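Local coordinates for protein MerB2 (Bacillus megaterium, PDB 5C17) that probably acts as an alkylmercury lyase, cleaving carbon-mercury bonds of organomercurials, and binds a mercury(II) ion through a pair of cysteines, at residues A[26-31]-A[45-50]; A[65-70]-A[78-83]; A[131-134]-A[140-143]; A[169-174]-A[178-183]. All coordinates share one frame; numbering follows the deposited sequence.

Contact 1 of 4, residues A[26-31]-A[45-50]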
loop_
_atom_site.group_PDB
_atom_site.type_symbol
_atom_site.label_atom_id
_atom_site.label_comp_id
_atom_site.label_asym_id
_atom_site.label_seq_id
_atom_site.Cartn_x
_atom_site.Cartn_y
_atom_site.Cartn_z
ATOM N N LEU A 26 -12.178 -1.351 7.721
ATOM C CA LEU A 26 -10.951 -1.515 6.947
ATOM C C LEU A 26 -10.532 -2.971 6.876
ATOM O O LEU A 26 -10.139 -3.445 5.813
ATOM C CB LEU A 26 -9.805 -0.675 7.503
ATOM C CG LEU A 26 -9.846 0.798 7.112
ATOM C CD1 LEU A 26 -8.877 1.588 7.968
ATOM C CD2 LEU A 26 -9.536 1.006 5.620
ATOM N N ARG A 27 -10.598 -3.700 7.997
ATOM C CA ARG A 27 -10.252 -5.124 7.960
ATOM C C ARG A 27 -11.130 -5.861 6.966
ATOM O O ARG A 27 -10.667 -6.662 6.149
ATOM C CB ARG A 27 -10.427 -5.771 9.330
ATOM C CG ARG A 27 -9.386 -5.353 10.362
ATOM C CD ARG A 27 -9.663 -6.010 11.731
ATOM N NE ARG A 27 -9.596 -7.459 11.641
ATOM C CZ ARG A 27 -8.477 -8.158 11.688
ATOM N NH1 ARG A 27 -7.306 -7.560 11.878
ATOM N NH2 ARG A 27 -8.528 -9.460 11.518
ATOM N N THR A 28 -12.428 -5.605 7.052
ATOM C CA THR A 28 -13.379 -6.308 6.223
ATOM C C THR A 28 -13.085 -6.038 4.744
ATOM O O THR A 28 -13.085 -6.956 3.904
ATOM C CB THR A 28 -14.824 -5.931 6.614
ATOM O OG1 THR A 28 -15.018 -6.218 8.012
ATOM C CG2 THR A 28 -15.813 -6.724 5.811
ATOM N N ILE A 29 -12.799 -4.786 4.414
ATOM C CA ILE A 29 -12.501 -4.436 3.026
ATOM C C ILE A 29 -11.181 -5.089 2.580
ATOM O O ILE A 29 -11.099 -5.764 1.551
ATOM C CB ILE A 29 -12.399 -2.914 2.837
ATOM C CG1 ILE A 29 -13.747 -2.240 3.121
ATOM C CG2 ILE A 29 -11.949 -2.592 1.414
ATOM C CD1 ILE A 29 -13.680 -0.700 3.225
ATOM N N PHE A 30 -10.145 -4.879 3.384
ATOM C CA PHE A 30 -8.779 -5.296 3.064
ATOM C C PHE A 30 -8.699 -6.798 2.820
ATOM O O PHE A 30 -8.143 -7.246 1.818
ATOM C CB PHE A 30 -7.868 -4.858 4.207
ATOM C CG PHE A 30 -6.399 -5.144 4.002
ATOM C CD1 PHE A 30 -5.633 -4.394 3.110
ATOM C CD2 PHE A 30 -5.774 -6.125 4.750
ATOM C CE1 PHE A 30 -4.272 -4.641 2.963
ATOM C CE2 PHE A 30 -4.415 -6.370 4.617
ATOM C CZ PHE A 30 -3.667 -5.630 3.722
ATOM N N PHE A 31 -9.281 -7.589 3.723
ATOM C CA PHE A 31 -9.172 -9.024 3.567
ATOM C C PHE A 31 -10.074 -9.545 2.414
ATOM O O PHE A 31 -9.786 -10.582 1.826
ATOM C CB PHE A 31 -9.400 -9.721 4.915
ATOM C CG PHE A 31 -8.318 -9.398 5.937
ATOM C CD1 PHE A 31 -6.992 -9.741 5.691
ATOM C CD2 PHE A 31 -8.615 -8.722 7.116
ATOM C CE1 PHE A 31 -5.994 -9.433 6.603
ATOM C CE2 PHE A 31 -7.613 -8.424 8.039
ATOM C CZ PHE A 31 -6.307 -8.772 7.772
ATOM N N ILE A 45 -22.288 -3.726 5.497
ATOM C CA ILE A 45 -23.359 -3.655 6.453
ATOM C C ILE A 45 -23.700 -5.057 6.962
ATOM O O ILE A 45 -23.767 -5.296 8.170
ATOM C CB ILE A 45 -24.583 -3.012 5.788
ATOM C CG1 ILE A 45 -24.333 -1.521 5.581
ATOM C CG2 ILE A 45 -25.860 -3.261 6.609
ATOM C CD1 ILE A 45 -25.286 -0.912 4.573
ATOM N N ASN A 46 -23.893 -5.986 6.034
ATOM C CA ASN A 46 -24.320 -7.326 6.401
ATOM C C ASN A 46 -23.241 -8.039 7.247
ATOM O O ASN A 46 -23.553 -8.724 8.236
ATOM C CB ASN A 46 -24.698 -8.155 5.152
ATOM C CG ASN A 46 -25.970 -7.615 4.403
ATOM O OD1 ASN A 46 -26.862 -7.024 5.015
ATOM N ND2 ASN A 46 -26.053 -7.864 3.079
ATOM N N GLN A 47 -21.981 -7.862 6.884
ATOM C CA GLN A 47 -20.899 -8.595 7.540
ATOM C C GLN A 47 -20.496 -7.987 8.886
ATOM O O GLN A 47 -20.308 -8.716 9.865
ATOM C CB GLN A 47 -19.691 -8.690 6.607
ATOM C CG GLN A 47 -18.534 -9.454 7.172
ATOM C CD GLN A 47 -17.481 -9.819 6.142
ATOM O OE1 GLN A 47 -17.633 -9.578 4.925
ATOM N NE2 GLN A 47 -16.391 -10.411 6.632
ATOM N N THR A 48 -20.348 -6.666 8.934
ATOM C CA THR A 48 -19.864 -6.022 10.154
ATOM C C THR A 48 -20.961 -5.858 11.202
ATOM O O THR A 48 -20.654 -5.717 12.388
ATOM C CB THR A 48 -19.264 -4.631 9.930
ATOM O OG1 THR A 48 -20.282 -3.720 9.526
ATOM C CG2 THR A 48 -18.137 -4.665 8.921
ATOM N N GLY A 49 -22.215 -5.793 10.770
ATOM C CA GLY A 49 -23.297 -5.521 11.692
ATOM C C GLY A 49 -23.385 -4.073 12.151
ATOM O O GLY A 49 -24.163 -3.753 13.045
ATOM N N ILE A 50 -22.583 -3.196 11.550
ATOM C CA ILE A 50 -22.561 -1.785 11.912
ATOM C C ILE A 50 -23.767 -1.077 11.281
ATOM O O ILE A 50 -24.186 -1.422 10.194
ATOM C CB ILE A 50 -21.208 -1.168 11.466
ATOM C CG1 ILE A 50 -20.063 -1.849 12.229
ATOM C CG2 ILE A 50 -21.165 0.333 11.714
ATOM C CD1 ILE A 50 -18.694 -1.533 11.727
#
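The first torsion of T28 (chi1 -57°) carries its methyl CG2 trans to the main-chain N and out toward Q47, whose own chi1 of -179° starts an extended arm back across the gap. The two side chains come from opposite directions, and the methyl sits over one face of the terminal amide, nearly above CD: T28 CG2 lies 3.5 Å from Q47 OE1, and its distance to Q47 NE2 is 3.8 Å. This is van der Waals packing. Glutamine suits an exposed position here because its flexible chain can lay a polar end on a methyl without burying it. One residue on, T48 CG2 approaches T28 OG1 at 3.6 Å, again without a polar bond.

Both threonine hydroxyls are engaged in their own helices, T28 OG1 with P24 O and T48 OG1 with L44 O. T48 OG1 also accepts from I50 N at 3.1 Å with an N-H...O angle of 162°, forming an ST turn just where helix 41-48 stops. G49, the first residue to leave the helical conformation, has positive phi, which glycine adopts easily.

The interface is small, 121 Å² in all, with T28 CA and T48 CA 7.6 Å apart. T28 and I29 also touch L44, tying the helices together beyond this patch. I29 continues inward to I76 and A79 of strand 76-79, while I45 and I50 rest on V55 of helix 52-64; three helices followed by a hairpin are consistent with a winged-helix arrangement.

Contact 2 of 4, residues A[65-70]-A[78-83]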
loop_
_atom_site.group_PDB
_atom_site.type_symbol
_atom_site.label_atom_id
_atom_site.label_comp_id
_atom_site.label_asym_id
_atom_site.label_seq_id
_atom_site.Cartn_x
_atom_site.Cartn_y
_atom_site.Cartn_z
ATOM N N ARG A 65 -9.851 10.156 2.149
ATOM C CA ARG A 65 -8.437 10.005 2.502
ATOM C C ARG A 65 -7.701 9.094 1.515
ATOM O O ARG A 65 -6.501 8.895 1.624
ATOM C CB ARG A 65 -8.310 9.428 3.915
ATOM C CG ARG A 65 -8.716 10.392 5.005
ATOM C CD ARG A 65 -8.588 9.763 6.384
ATOM N NE ARG A 65 -8.718 10.731 7.466
ATOM C CZ ARG A 65 -7.717 11.464 7.923
ATOM N NH1 ARG A 65 -6.511 11.338 7.394
ATOM N NH2 ARG A 65 -7.924 12.325 8.912
ATOM N N GLN A 66 -8.428 8.576 0.538
ATOM C CA GLN A 66 -7.896 7.641 -0.454
ATOM C C GLN A 66 -7.162 6.474 0.209
ATOM O O GLN A 66 -6.182 5.954 -0.313
ATOM C CB GLN A 66 -7.022 8.366 -1.472
ATOM C CG GLN A 66 -7.765 9.463 -2.191
ATOM C CD GLN A 66 -6.935 10.152 -3.259
ATOM O OE1 GLN A 66 -5.716 10.095 -3.254
ATOM N NE2 GLN A 66 -7.609 10.809 -4.183
ATOM N N MET A 67 -7.692 6.066 1.361
ATOM C CA MET A 67 -7.281 4.836 2.027
ATOM C C MET A 67 -8.002 3.619 1.487
ATOM O O MET A 67 -7.571 2.485 1.716
ATOM C CB MET A 67 -7.497 4.954 3.530
ATOM C CG MET A 67 -6.520 5.918 4.176
ATOM S SD MET A 67 -6.863 6.250 5.907
ATOM C CE MET A 67 -6.555 4.628 6.586
ATOM N N ILE A 68 -9.093 3.880 0.777
ATOM C CA ILE A 68 -9.762 2.905 -0.078
ATOM C C ILE A 68 -9.990 3.586 -1.416
ATOM O O ILE A 68 -10.004 4.823 -1.501
ATOM C CB ILE A 68 -11.102 2.395 0.511
ATOM C CG1 ILE A 68 -12.135 3.528 0.602
ATOM C CG2 ILE A 68 -10.874 1.754 1.876
ATOM C CD1 ILE A 68 -13.497 3.072 1.071
ATOM N N VAL A 69 -10.143 2.768 -2.449
ATOM C CA VAL A 69 -10.392 3.244 -3.808
ATOM C C VAL A 69 -11.667 2.621 -4.320
ATOM O O VAL A 69 -11.864 1.420 -4.182
ATOM C CB VAL A 69 -9.215 2.931 -4.769
ATOM C CG1 VAL A 69 -9.608 3.142 -6.242
ATOM C CG2 VAL A 69 -8.024 3.782 -4.400
ATOM N N ARG A 70 -12.516 3.461 -4.902
ATOM C CA ARG A 70 -13.756 3.008 -5.515
ATOM C C ARG A 70 -13.709 3.281 -6.996
ATOM O O ARG A 70 -13.260 4.345 -7.418
ATOM C CB ARG A 70 -14.968 3.736 -4.923
ATOM C CG ARG A 70 -15.261 3.344 -3.477
ATOM C CD ARG A 70 -16.461 4.071 -2.886
ATOM N NE ARG A 70 -16.232 5.508 -2.731
ATOM C CZ ARG A 70 -16.997 6.314 -1.996
ATOM N NH1 ARG A 70 -16.725 7.610 -1.915
ATOM N NH2 ARG A 70 -18.042 5.830 -1.338
ATOM N N GLY A 78 -9.864 -1.335 -3.816
ATOM C CA GLY A 78 -8.540 -1.243 -3.234
ATOM C C GLY A 78 -8.600 -0.696 -1.831
ATOM O O GLY A 78 -9.508 0.077 -1.507
ATOM N N ALA A 79 -7.639 -1.098 -0.999
ATOM C CA ALA A 79 -7.576 -0.599 0.371
ATOM C C ALA A 79 -6.159 -0.750 0.902
ATOM O O ALA A 79 -5.539 -1.796 0.707
ATOM C CB ALA A 79 -8.532 -1.354 1.266
ATOM N N LEU A 80 -5.657 0.292 1.557
ATOM C CA LEU A 80 -4.410 0.223 2.319
ATOM C C LEU A 80 -3.259 -0.323 1.478
ATOM O O LEU A 80 -2.426 -1.081 1.984
ATOM C CB LEU A 80 -4.591 -0.606 3.594
ATOM C CG LEU A 80 -5.726 -0.140 4.511
ATOM C CD1 LEU A 80 -5.830 -1.033 5.692
ATOM C CD2 LEU A 80 -5.565 1.288 4.975
ATOM N N GLY A 81 -3.218 0.086 0.211
ATOM C CA GLY A 81 -2.114 -0.274 -0.685
ATOM C C GLY A 81 -2.364 -1.468 -1.587
ATOM O O GLY A 81 -1.616 -1.691 -2.526
ATOM N N LEU A 82 -3.404 -2.241 -1.294
ATOM C CA LEU A 82 -3.702 -3.463 -2.020
ATOM C C LEU A 82 -4.871 -3.210 -2.983
ATOM O O LEU A 82 -5.858 -2.598 -2.601
ATOM C CB LEU A 82 -4.092 -4.546 -1.017
ATOM C CG LEU A 82 -4.353 -5.943 -1.574
ATOM C CD1 LEU A 82 -3.105 -6.542 -2.207
ATOM C CD2 LEU A 82 -4.890 -6.852 -0.466
ATOM N N SER A 83 -4.771 -3.728 -4.204
ATOM C CA SER A 83 -5.731 -3.419 -5.259
ATOM C C SER A 83 -6.052 -4.633 -6.122
ATOM O O SER A 83 -5.166 -5.401 -6.497
ATOM C CB SER A 83 -5.134 -2.330 -6.166
ATOM O OG SER A 83 -6.007 -1.981 -7.218
#
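Main-chain hydrogen bonds join residues 67-69 to residues 78-80 in antiparallel fashion. L80 N donates to M67 O over 2.9 Å at an N-H...O angle of 161°. V69 N reaches G78 O at the same 2.9 Å, though it sits 43° out of the carbonyl plane, and the return bond from G78 N to V69 O is weak at 3.4 Å. I68 and A79, lying between these bonds, form the non-hydrogen-bonded pair.

Two CA-H...O contacts reinforce the pairing. I68 CA lies 3.2 Å from G78 O, and A79 CA stands 3.4 Å from M67 O, so each carbonyl oxygen receives an N-H and a softer C-H.

Apolar contacts complete the account. M67 lies between the end of helix 52-64 and strand 68-70, where its unbranched thioether can bend at chi3 (66°) to bring CE to L80 CD2 at 3.8 Å. I68 CG2 rests on A79 CB at 3.9 Å. G78 suits its place because a CB would crowd L82 O, and G81 can take the backbone angles of the type I' turn from A79 to L82, where a CB would strike the preceding carbonyl.

Around this hairpin, I68 packs on V59 and L62 of helix 52-64 and on L26 and I29 of helix 22-34. M67 and L80 touch W160 of helix 160-164, a residue lining the dithiol pocket.

Contact 3 of 4, residues A[131-134]-A[140-143]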
loop_
_atom_site.group_PDB
_atom_site.type_symbol
_atom_site.label_atom_id
_atom_site.label_comp_id
_atom_site.label_asym_id
_atom_site.label_seq_id
_atom_site.Cartn_x
_atom_site.Cartn_y
_atom_site.Cartn_z
ATOM N N GLU A 131 12.063 -6.985 -10.685
ATOM C CA GLU A 131 11.481 -8.214 -10.158
ATOM C C GLU A 131 12.057 -8.484 -8.780
ATOM O O GLU A 131 13.273 -8.440 -8.586
ATOM C CB GLU A 131 11.758 -9.395 -11.084
ATOM C CG GLU A 131 11.107 -9.208 -12.446
ATOM C CD GLU A 131 10.973 -10.501 -13.235
ATOM O OE1 GLU A 131 10.146 -10.534 -14.166
ATOM O OE2 GLU A 131 11.688 -11.482 -12.930
ATOM N N VAL A 132 11.174 -8.748 -7.830
ATOM C CA VAL A 132 11.555 -9.051 -6.460
ATOM C C VAL A 132 10.696 -10.214 -6.005
ATOM O O VAL A 132 9.495 -10.223 -6.260
ATOM C CB VAL A 132 11.317 -7.860 -5.507
ATOM C CG1 VAL A 132 11.722 -8.224 -4.097
ATOM C CG2 VAL A 132 12.101 -6.634 -5.975
ATOM N N THR A 133 11.288 -11.193 -5.334
ATOM C CA THR A 133 10.484 -12.231 -4.699
ATOM C C THR A 133 10.851 -12.341 -3.227
ATOM O O THR A 133 11.980 -12.037 -2.813
ATOM C CB THR A 133 10.611 -13.614 -5.373
ATOM O OG1 THR A 133 11.941 -14.089 -5.232
ATOM C CG2 THR A 133 10.259 -13.542 -6.857
ATOM N N VAL A 134 9.864 -12.766 -2.449
ATOM C CA VAL A 134 10.025 -12.947 -1.018
ATOM C C VAL A 134 9.576 -14.359 -0.673
ATOM O O VAL A 134 8.502 -14.790 -1.102
ATOM C CB VAL A 134 9.190 -11.925 -0.228
ATOM C CG1 VAL A 134 9.431 -12.083 1.268
ATOM C CG2 VAL A 134 9.512 -10.487 -0.668
ATOM N N ALA A 140 14.475 -13.084 -1.902
ATOM C CA ALA A 140 15.107 -14.115 -2.719
ATOM C C ALA A 140 15.599 -13.452 -4.009
ATOM O O ALA A 140 16.732 -12.996 -4.063
ATOM C CB ALA A 140 14.116 -15.257 -2.991
ATOM N N LYS A 141 14.762 -13.349 -5.035
ATOM C CA LYS A 141 15.180 -12.692 -6.276
ATOM C C LYS A 141 15.119 -11.186 -6.074
ATOM O O LYS A 141 14.205 -10.688 -5.424
ATOM C CB LYS A 141 14.240 -13.102 -7.421
ATOM C CG LYS A 141 14.671 -12.695 -8.847
ATOM C CD LYS A 141 13.518 -12.913 -9.853
ATOM C CE LYS A 141 13.993 -13.041 -11.308
ATOM N NZ LYS A 141 14.567 -11.786 -11.878
ATOM N N THR A 142 16.092 -10.463 -6.623
ATOM C CA THR A 142 15.967 -9.023 -6.760
ATOM C C THR A 142 16.751 -8.629 -7.987
ATOM O O THR A 142 17.974 -8.731 -8.002
ATOM C CB THR A 142 16.505 -8.253 -5.523
ATOM O OG1 THR A 142 15.752 -8.613 -4.364
ATOM C CG2 THR A 142 16.409 -6.759 -5.714
ATOM N N THR A 143 16.051 -8.193 -9.024
ATOM C CA THR A 143 16.696 -7.749 -10.247
ATOM C C THR A 143 16.087 -6.433 -10.679
ATOM O O THR A 143 14.867 -6.327 -10.771
ATOM C CB THR A 143 16.578 -8.770 -11.387
ATOM O OG1 THR A 143 15.205 -8.979 -11.735
ATOM C CG2 THR A 143 17.208 -10.083 -10.992
#
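A beta hairpin of strands 129-135 and 138-143 ends the large antiparallel sheet, and E131 pairs with T143 at its open end. E131 N donates to T143 O over 2.9 Å, and T143 N returns a bond to E131 O at 2.8 Å, both nearly straight. V132 and T142 follow as the non-hydrogen-bonded pair. V132, buried, packs on L107 of helix 103-113 and L194 of helix 194-207; valine suits the place, being beta-branched, at home in an extended strand, and apolar on the face that the helices cover.

Nearer the turn, T133 faces both A140 and K141, in the manner of a beta bulge. T133 O accepts from A140 N at 2.9 Å. With chi1 at 65° the T133 hydroxyl stands between its own N and carbonyl carbon, and there OG1 accepts a hydrogen bond from K141 N at 2.9 Å and 163°. A valine here would probably leave K141 N without its side-chain acceptor and the bulge less firmly fixed.

The side chain of K141 runs over the strand pair and bends at chi4 (-67°) to bring NZ to E131 OE2, a salt bridge whose hydrogen bond is weak at 3.1 Å; the length of a lysine lets it span that diagonal. K141 O is gripped twice: by T133 N at 3.0 Å and, from the opposite face of its carbonyl plane, by the hydroxyl T142 OG1 at 2.8 Å.

Contact 4 of 4, residues A[169-174]-A[178-183]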
loop_
_atom_site.group_PDB
_atom_site.type_symbol
_atom_site.label_atom_id
_atom_site.label_comp_id
_atom_site.label_asym_id
_atom_site.label_seq_id
_atom_site.Cartn_x
_atom_site.Cartn_y
_atom_site.Cartn_z
ATOM N N HIS A 169 8.531 5.562 -5.141
ATOM C CA HIS A 169 8.996 4.881 -6.330
ATOM C C HIS A 169 10.037 3.805 -6.061
ATOM O O HIS A 169 10.742 3.800 -5.090
ATOM C CB HIS A 169 9.685 5.914 -7.251
ATOM C CG HIS A 169 8.873 7.130 -7.529
ATOM N ND1 HIS A 169 7.688 7.095 -8.221
ATOM C CD2 HIS A 169 9.096 8.416 -7.216
ATOM C CE1 HIS A 169 7.211 8.316 -8.302
ATOM N NE2 HIS A 169 8.038 9.127 -7.689
ATOM N N TYR A 170 10.081 2.871 -6.997
ATOM C CA TYR A 170 11.177 1.923 -7.143
ATOM C C TYR A 170 12.175 2.603 -8.088
ATOM O O TYR A 170 11.816 3.222 -9.037
ATOM C CB TYR A 170 10.774 0.595 -7.799
ATOM C CG TYR A 170 10.390 -0.559 -6.861
ATOM C CD1 TYR A 170 11.262 -1.067 -5.925
ATOM C CD2 TYR A 170 9.163 -1.164 -6.970
ATOM C CE1 TYR A 170 10.919 -2.115 -5.138
ATOM C CE2 TYR A 170 8.807 -2.209 -6.159
ATOM C CZ TYR A 170 9.693 -2.682 -5.231
ATOM O OH TYR A 170 9.420 -3.721 -4.413
ATOM N N PHE A 171 13.444 2.433 -7.776
ATOM C CA PHE A 171 14.547 2.823 -8.639
ATOM C C PHE A 171 15.469 1.607 -8.829
ATOM O O PHE A 171 15.743 0.851 -7.914
ATOM C CB PHE A 171 15.337 4.058 -8.167
ATOM C CG PHE A 171 14.574 5.336 -8.331
ATOM C CD1 PHE A 171 14.334 5.851 -9.586
ATOM C CD2 PHE A 171 14.031 6.001 -7.240
ATOM C CE1 PHE A 171 13.593 6.983 -9.750
ATOM C CE2 PHE A 171 13.296 7.168 -7.403
ATOM C CZ PHE A 171 13.086 7.648 -8.669
ATOM N N SER A 172 15.989 1.463 -10.036
ATOM C CA SER A 172 16.880 0.360 -10.362
ATOM C C SER A 172 18.215 0.419 -9.627
ATOM O O SER A 172 18.885 -0.590 -9.516
ATOM C CB SER A 172 17.136 0.366 -11.867
ATOM O OG SER A 172 17.475 1.659 -12.329
ATOM N N SER A 173 18.594 1.608 -9.160
ATOM C CA SER A 173 19.822 1.822 -8.405
ATOM C C SER A 173 19.751 3.178 -7.738
ATOM O O SER A 173 18.959 4.033 -8.135
ATOM C CB SER A 173 21.055 1.795 -9.313
ATOM O OG SER A 173 21.050 2.924 -10.170
ATOM N N VAL A 174 20.624 3.394 -6.763
ATOM C CA VAL A 174 20.743 4.726 -6.168
ATOM C C VAL A 174 21.247 5.730 -7.217
ATOM O O VAL A 174 20.824 6.881 -7.234
ATOM C CB VAL A 174 21.675 4.720 -4.934
ATOM C CG1 VAL A 174 21.892 6.148 -4.419
ATOM C CG2 VAL A 174 21.090 3.821 -3.830
ATOM N N ASN A 178 19.385 9.111 -8.209
ATOM C CA ASN A 178 20.041 10.417 -8.206
ATOM C C ASN A 178 19.885 11.193 -9.508
ATOM O O ASN A 178 19.765 12.414 -9.482
ATOM C CB ASN A 178 21.519 10.276 -7.829
ATOM C CG ASN A 178 21.704 9.981 -6.365
ATOM O OD1 ASN A 178 20.810 10.245 -5.552
ATOM N ND2 ASN A 178 22.853 9.432 -6.009
ATOM N N LYS A 179 19.893 10.495 -10.636
ATOM C CA LYS A 179 19.600 11.134 -11.921
ATOM C C LYS A 179 18.186 11.700 -11.914
ATOM O O LYS A 179 17.955 12.825 -12.350
ATOM C CB LYS A 179 19.775 10.158 -13.085
ATOM C CG LYS A 179 21.213 9.760 -13.334
ATOM C CD LYS A 179 21.370 8.859 -14.557
ATOM C CE LYS A 179 21.201 9.598 -15.882
ATOM N NZ LYS A 179 21.413 8.659 -17.025
ATOM N N TRP A 180 17.247 10.925 -11.390
ATOM C CA TRP A 180 15.866 11.369 -11.299
ATOM C C TRP A 180 15.768 12.586 -10.389
ATOM O O TRP A 180 15.106 13.571 -10.722
ATOM C CB TRP A 180 14.988 10.217 -10.803
ATOM C CG TRP A 180 13.565 10.569 -10.522
ATOM C CD1 TRP A 180 12.517 10.524 -11.400
ATOM C CD2 TRP A 180 13.024 11.000 -9.274
ATOM N NE1 TRP A 180 11.359 10.901 -10.770
ATOM C CE2 TRP A 180 11.643 11.204 -9.463
ATOM C CE3 TRP A 180 13.573 11.226 -8.007
ATOM C CZ2 TRP A 180 10.801 11.624 -8.426
ATOM C CZ3 TRP A 180 12.745 11.647 -6.990
ATOM C CH2 TRP A 180 11.373 11.842 -7.203
ATOM N N LYS A 181 16.467 12.534 -9.261
ATOM C CA LYS A 181 16.443 13.639 -8.316
ATOM C C LYS A 181 16.936 14.941 -8.935
ATOM O O LYS A 181 16.405 16.007 -8.636
ATOM C CB LYS A 181 17.304 13.328 -7.109
ATOM C CG LYS A 181 16.628 12.521 -6.040
ATOM C CD LYS A 181 17.549 12.361 -4.833
ATOM C CE LYS A 181 18.054 13.714 -4.342
ATOM N NZ LYS A 181 18.346 13.749 -2.880
ATOM N N GLU A 182 17.971 14.856 -9.769
ATOM C CA GLU A 182 18.527 16.032 -10.434
ATOM C C GLU A 182 17.480 16.708 -11.303
ATOM O O GLU A 182 17.479 17.932 -11.454
ATOM C CB GLU A 182 19.753 15.635 -11.259
ATOM C CG GLU A 182 21.040 15.700 -10.443
ATOM C CD GLU A 182 22.206 14.955 -11.074
ATOM O OE1 GLU A 182 22.342 13.736 -10.837
ATOM O OE2 GLU A 182 23.000 15.601 -11.790
ATOM N N GLU A 183 16.573 15.909 -11.852
ATOM C CA GLU A 183 15.519 16.409 -12.727
ATOM C C GLU A 183 14.274 16.839 -11.954
ATOM O O GLU A 183 13.376 17.459 -12.521
ATOM C CB GLU A 183 15.149 15.334 -13.747
ATOM C CG GLU A 183 16.265 15.024 -14.718
ATOM C CD GLU A 183 15.918 13.893 -15.653
ATOM O OE1 GLU A 183 16.851 13.289 -16.231
ATOM O OE2 GLU A 183 14.710 13.604 -15.808
#
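Aromatic packing dominates, with H169 and F171 of strand 169-171 both meeting W180 of helix 174-183. The imidazole turns its edge toward the face of the indole six-membered ring, an offset edge-to-face pair with centroids 5.3 Å apart and planes at 65°; H169 NE2 comes within 3.8 Å of W180 CZ2. F171 instead drives CZ over one face of the indole, 3.4 Å from W180 CD2, with the two ring planes inclined at 50°. W180 carries CG trans to its main-chain N (chi1 174°), which projects the indole from the helix toward the strand. An alanine in its place would probably leave both rings without their shared surface and open a gap between helix and strand.

Main-chain hydrogen bonding supplies the second kind of link. N178 N donates to V174 O over 2.8 Å, an early turn of the helix that S173 caps by bonding H176 N through OG. Alongside, V174 CG1 and N178 ND2 lie 3.8 Å apart; valine presents a methyl to the amide, near the solvent.

Further rings extend the cluster: W150 of the adjacent strand 148-151 meets W180 edge-to-face, and H184 lies against it too. The side-chain contact thus probably relies on dispersion and on an imidazole edge set against an electron-rich indole face, interactions that depend on ring orientation and involve no salt bridge.

How the contacts relate
The contacts follow one another along the chain. Contacts 1 and 2, with centres 14 Å apart, touch directly: I29 and F30 of helix 22-34 pack on A79 and L80, joining the N-terminal helices to the large antiparallel sheet. Contact 2 holds its outermost strand 68-70 and contact 3 the other, 138-143, with centres 25 Å apart. Contact 4 packs helix 174-183 on strand 169-171 of the separate three-stranded sheet and reaches contact 3 through Y170 and V132. Contact 1 lies across the chain's centre from contacts 3 and 4. The mercury ion lies about 9 Å from the L80 side chain and about 10 Å from that of H169, so contacts 2 and 4, from different sheets, both approach it.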